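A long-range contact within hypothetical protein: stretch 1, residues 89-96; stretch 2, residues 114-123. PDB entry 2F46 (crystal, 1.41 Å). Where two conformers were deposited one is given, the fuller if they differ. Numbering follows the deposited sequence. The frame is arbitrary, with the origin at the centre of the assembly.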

# COMPACT_ATOMS: atom_id res chain seq x y z
N HIS A 89 -15.26 4.16 -2.03
CA HIS A 89 -15.24 3.86 -0.57
C HIS A 89 -13.84 3.37 -0.16
O HIS A 89 -13.30 3.80 0.86
CB HIS A 89 -16.40 2.94 -0.09
CG HIS A 89 -16.31 1.48 -0.41
ND1 HIS A 89 -16.91 0.93 -1.51
CD2 HIS A 89 -15.86 0.43 0.32
CE1 HIS A 89 -16.75 -0.37 -1.51
NE2 HIS A 89 -16.12 -0.71 -0.41
N ASP A 90 -13.24 2.53 -0.98
CA ASP A 90 -11.87 2.02 -0.70
C ASP A 90 -10.82 3.11 -0.72
O ASP A 90 -9.93 3.18 0.15
CB ASP A 90 -11.53 0.91 -1.69
CG ASP A 90 -12.56 -0.20 -1.71
OD1 ASP A 90 -12.82 -0.82 -0.66
OD2 ASP A 90 -13.11 -0.44 -2.80
N VAL A 91 -10.87 3.97 -1.72
CA VAL A 91 -9.92 5.03 -1.87
C VAL A 91 -9.94 5.98 -0.65
O VAL A 91 -8.90 6.35 -0.09
CB VAL A 91 -10.21 5.84 -3.17
CG1 VAL A 91 -9.33 7.06 -3.28
CG2 VAL A 91 -10.00 4.88 -4.40
N GLU A 92 -11.12 6.41 -0.26
CA GLU A 92 -11.19 7.33 0.88
C GLU A 92 -10.89 6.60 2.21
O GLU A 92 -10.31 7.21 3.09
CB GLU A 92 -12.51 8.09 0.88
CG GLU A 92 -12.67 8.98 -0.32
CD GLU A 92 -11.60 10.02 -0.42
OE1 GLU A 92 -11.46 10.79 0.53
OE2 GLU A 92 -10.89 10.08 -1.42
N THR A 93 -11.23 5.32 2.34
CA THR A 93 -10.79 4.58 3.54
C THR A 93 -9.25 4.52 3.65
O THR A 93 -8.69 4.76 4.72
CB THR A 93 -11.37 3.19 3.58
OG1 THR A 93 -12.79 3.25 3.86
CG2 THR A 93 -10.72 2.32 4.64
N PHE A 94 -8.56 4.33 2.53
CA PHE A 94 -7.09 4.32 2.57
C PHE A 94 -6.57 5.70 2.97
O PHE A 94 -5.70 5.83 3.81
CB PHE A 94 -6.60 3.90 1.18
CG PHE A 94 -5.11 3.63 1.08
CD1 PHE A 94 -4.55 2.48 1.57
CD2 PHE A 94 -4.30 4.56 0.41
CE1 PHE A 94 -3.18 2.25 1.40
CE2 PHE A 94 -2.94 4.32 0.25
CZ PHE A 94 -2.40 3.17 0.77
N ARG A 95 -7.13 6.74 2.35
CA ARG A 95 -6.76 8.11 2.69
C ARG A 95 -6.91 8.40 4.18
O ARG A 95 -6.03 8.99 4.79
CB ARG A 95 -7.63 9.07 1.89
CG ARG A 95 -7.40 10.50 2.19
CD ARG A 95 -8.61 11.24 1.80
NE ARG A 95 -8.35 12.66 1.74
CZ ARG A 95 -9.24 13.56 1.34
NH1 ARG A 95 -10.44 13.19 0.92
NH2 ARG A 95 -8.91 14.85 1.33
N GLN A 96 -8.03 7.98 4.74
CA GLN A 96 -8.32 8.19 6.16
C GLN A 96 -7.39 7.40 7.06
O GLN A 96 -6.90 7.94 8.07
CB GLN A 96 -9.76 7.82 6.50
CG GLN A 96 -10.79 8.78 5.91
CD GLN A 96 -12.23 8.53 6.42
OE1 GLN A 96 -12.43 8.19 7.60
NE2 GLN A 96 -13.23 8.74 5.55
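Stretch 2 114-123: RCSLLWGFRR

Stretch 2 is helical throughout, as is stretch 1, and both helices run on beyond the residues given here. The two cross almost at right angles, with a signed crossing angle of -94° and axes 8.7 Å apart at closest approach. Perpendicular helices share only a short patch, so the register comes down to one pair: Val91 CA lies 4.9 Å from Leu118 CA. Contacts on stretch 2 then recur at helical spacing, at Cys115, Leu118, Trp119, Phe121 and Arg122.

Leu118 points toward stretch 1 and fills the middle of the patch. Its chi1 m, chi2 t rotamer brings CD2 to 3.7 Å from Asp90 O and 4.2 Å from Val91 CG2, while its CB sits over one face of the Phe94 ring, 3.9 Å from the centroid, in a CH-pi contact. The same ring reaches the backbone of stretch 2, with Phe94 CE2 4.0 Å from Cys115 O and 3.9 Å from Trp119 N. Val91, chi1 t, packs its CG2 3.6 Å from Phe121 CB and its CG1 3.8 Å from Arg122 CB. One water joins the two backbones at this close point, donating to Val91 O and to Leu118 O, each at 2.8 Å.

Arg122 covers the most surface and gives the contact its polar border. Its chi1 t, chi2 p side chain carries NH1 to 3.3 Å from Glu92 OE2, a hydrogen-bonded salt bridge. The guanidinium of Arg95 lies flat on that of Arg122, centres 3.1 Å apart and planes at 18°, with Arg95 NH2 only 2.8 Å from Arg122 NH2. These are two donors of like charge, not a hydrogen bond. Glu92 supplies countercharge to both: its OE1 accepts from Arg95 NH1 at 2.6 Å. The rule to read here is an apolar centre of aliphatic and aromatic groups, bordered by stacked arginines that share one carboxylate.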

# COMPACT_ATOMS: atom_id res chain seq x y z
N ARG A 114 -2.13 -2.62 -5.67
CA ARG A 114 -3.38 -2.12 -5.07
C ARG A 114 -3.15 -0.90 -4.20
O ARG A 114 -3.97 0.05 -4.26
CB ARG A 114 -4.09 -3.22 -4.29
CG ARG A 114 -4.72 -4.25 -5.20
CD ARG A 114 -5.11 -5.54 -4.43
NE ARG A 114 -4.05 -6.52 -4.54
CZ ARG A 114 -4.23 -7.81 -4.31
NH1 ARG A 114 -5.39 -8.27 -3.90
NH2 ARG A 114 -3.23 -8.66 -4.52
N CYS A 115 -2.07 -0.90 -3.43
CA CYS A 115 -1.70 0.25 -2.60
C CYS A 115 -1.51 1.49 -3.49
O CYS A 115 -2.05 2.58 -3.24
CB CYS A 115 -0.44 -0.05 -1.79
SG CYS A 115 -0.41 -1.73 -1.03
N SER A 116 -0.76 1.27 -4.57
CA SER A 116 -0.43 2.36 -5.47
C SER A 116 -1.69 2.90 -6.15
O SER A 116 -1.81 4.10 -6.41
CB SER A 116 0.62 1.91 -6.47
OG SER A 116 1.81 1.48 -5.83
N LEU A 117 -2.64 2.02 -6.45
CA LEU A 117 -3.91 2.48 -7.02
C LEU A 117 -4.77 3.24 -6.01
O LEU A 117 -5.40 4.26 -6.35
CB LEU A 117 -4.70 1.32 -7.55
CG LEU A 117 -4.23 0.73 -8.86
CD1 LEU A 117 -4.97 -0.53 -9.16
CD2 LEU A 117 -4.47 1.69 -9.99
N LEU A 118 -4.85 2.76 -4.78
CA LEU A 118 -5.63 3.47 -3.78
C LEU A 118 -5.07 4.89 -3.59
O LEU A 118 -5.84 5.87 -3.51
CB LEU A 118 -5.64 2.70 -2.46
CG LEU A 118 -6.45 1.39 -2.53
CD1 LEU A 118 -6.11 0.53 -1.34
CD2 LEU A 118 -7.96 1.65 -2.58
N TRP A 119 -3.74 5.00 -3.52
CA TRP A 119 -3.03 6.29 -3.45
C TRP A 119 -3.33 7.08 -4.70
O TRP A 119 -3.76 8.24 -4.66
CB TRP A 119 -1.53 6.05 -3.31
CG TRP A 119 -0.69 7.24 -3.35
CD1 TRP A 119 -0.35 8.02 -2.29
CD2 TRP A 119 -0.03 7.76 -4.48
NE1 TRP A 119 0.45 9.06 -2.73
CE2 TRP A 119 0.66 8.92 -4.07
CE3 TRP A 119 0.02 7.37 -5.83
CZ2 TRP A 119 1.42 9.67 -4.94
CZ3 TRP A 119 0.79 8.12 -6.70
CH2 TRP A 119 1.45 9.28 -6.26
N GLY A 120 -3.17 6.44 -5.85
CA GLY A 120 -3.23 7.15 -7.14
C GLY A 120 -4.61 7.66 -7.50
O GLY A 120 -4.73 8.73 -8.07
N PHE A 121 -5.67 6.92 -7.22
CA PHE A 121 -7.04 7.41 -7.46
C PHE A 121 -7.33 8.69 -6.67
O PHE A 121 -8.07 9.59 -7.15
CB PHE A 121 -8.07 6.34 -7.09
CG PHE A 121 -8.20 5.25 -8.08
CD1 PHE A 121 -8.38 5.51 -9.40
CD2 PHE A 121 -8.17 3.91 -7.67
CE1 PHE A 121 -8.52 4.47 -10.30
CE2 PHE A 121 -8.32 2.89 -8.57
CZ PHE A 121 -8.47 3.14 -9.84
N ARG A 122 -6.77 8.76 -5.47
CA ARG A 122 -6.95 9.95 -4.62
C ARG A 122 -6.20 11.15 -5.19
O ARG A 122 -6.77 12.26 -5.24
CB ARG A 122 -6.52 9.63 -3.19
CG ARG A 122 -6.60 10.76 -2.21
CD ARG A 122 -8.00 11.30 -2.07
NE ARG A 122 -7.92 12.71 -1.74
CZ ARG A 122 -8.93 13.57 -1.80
NH1 ARG A 122 -10.15 13.16 -2.15
NH2 ARG A 122 -8.72 14.84 -1.49
N ARG A 123 -4.96 10.93 -5.65
CA ARG A 123 -4.14 11.97 -6.31
C ARG A 123 -4.86 12.47 -7.56
O ARG A 123 -4.82 13.68 -7.85
CB ARG A 123 -2.76 11.44 -6.70
CG ARG A 123 -1.91 10.87 -5.58
CD ARG A 123 -1.35 11.89 -4.60
NE ARG A 123 -2.31 12.41 -3.64
CZ ARG A 123 -2.82 11.74 -2.60
NH1 ARG A 123 -2.51 10.47 -2.37
NH2 ARG A 123 -3.68 12.34 -1.79
O HOH W 1 -6.34 7.12 -1.06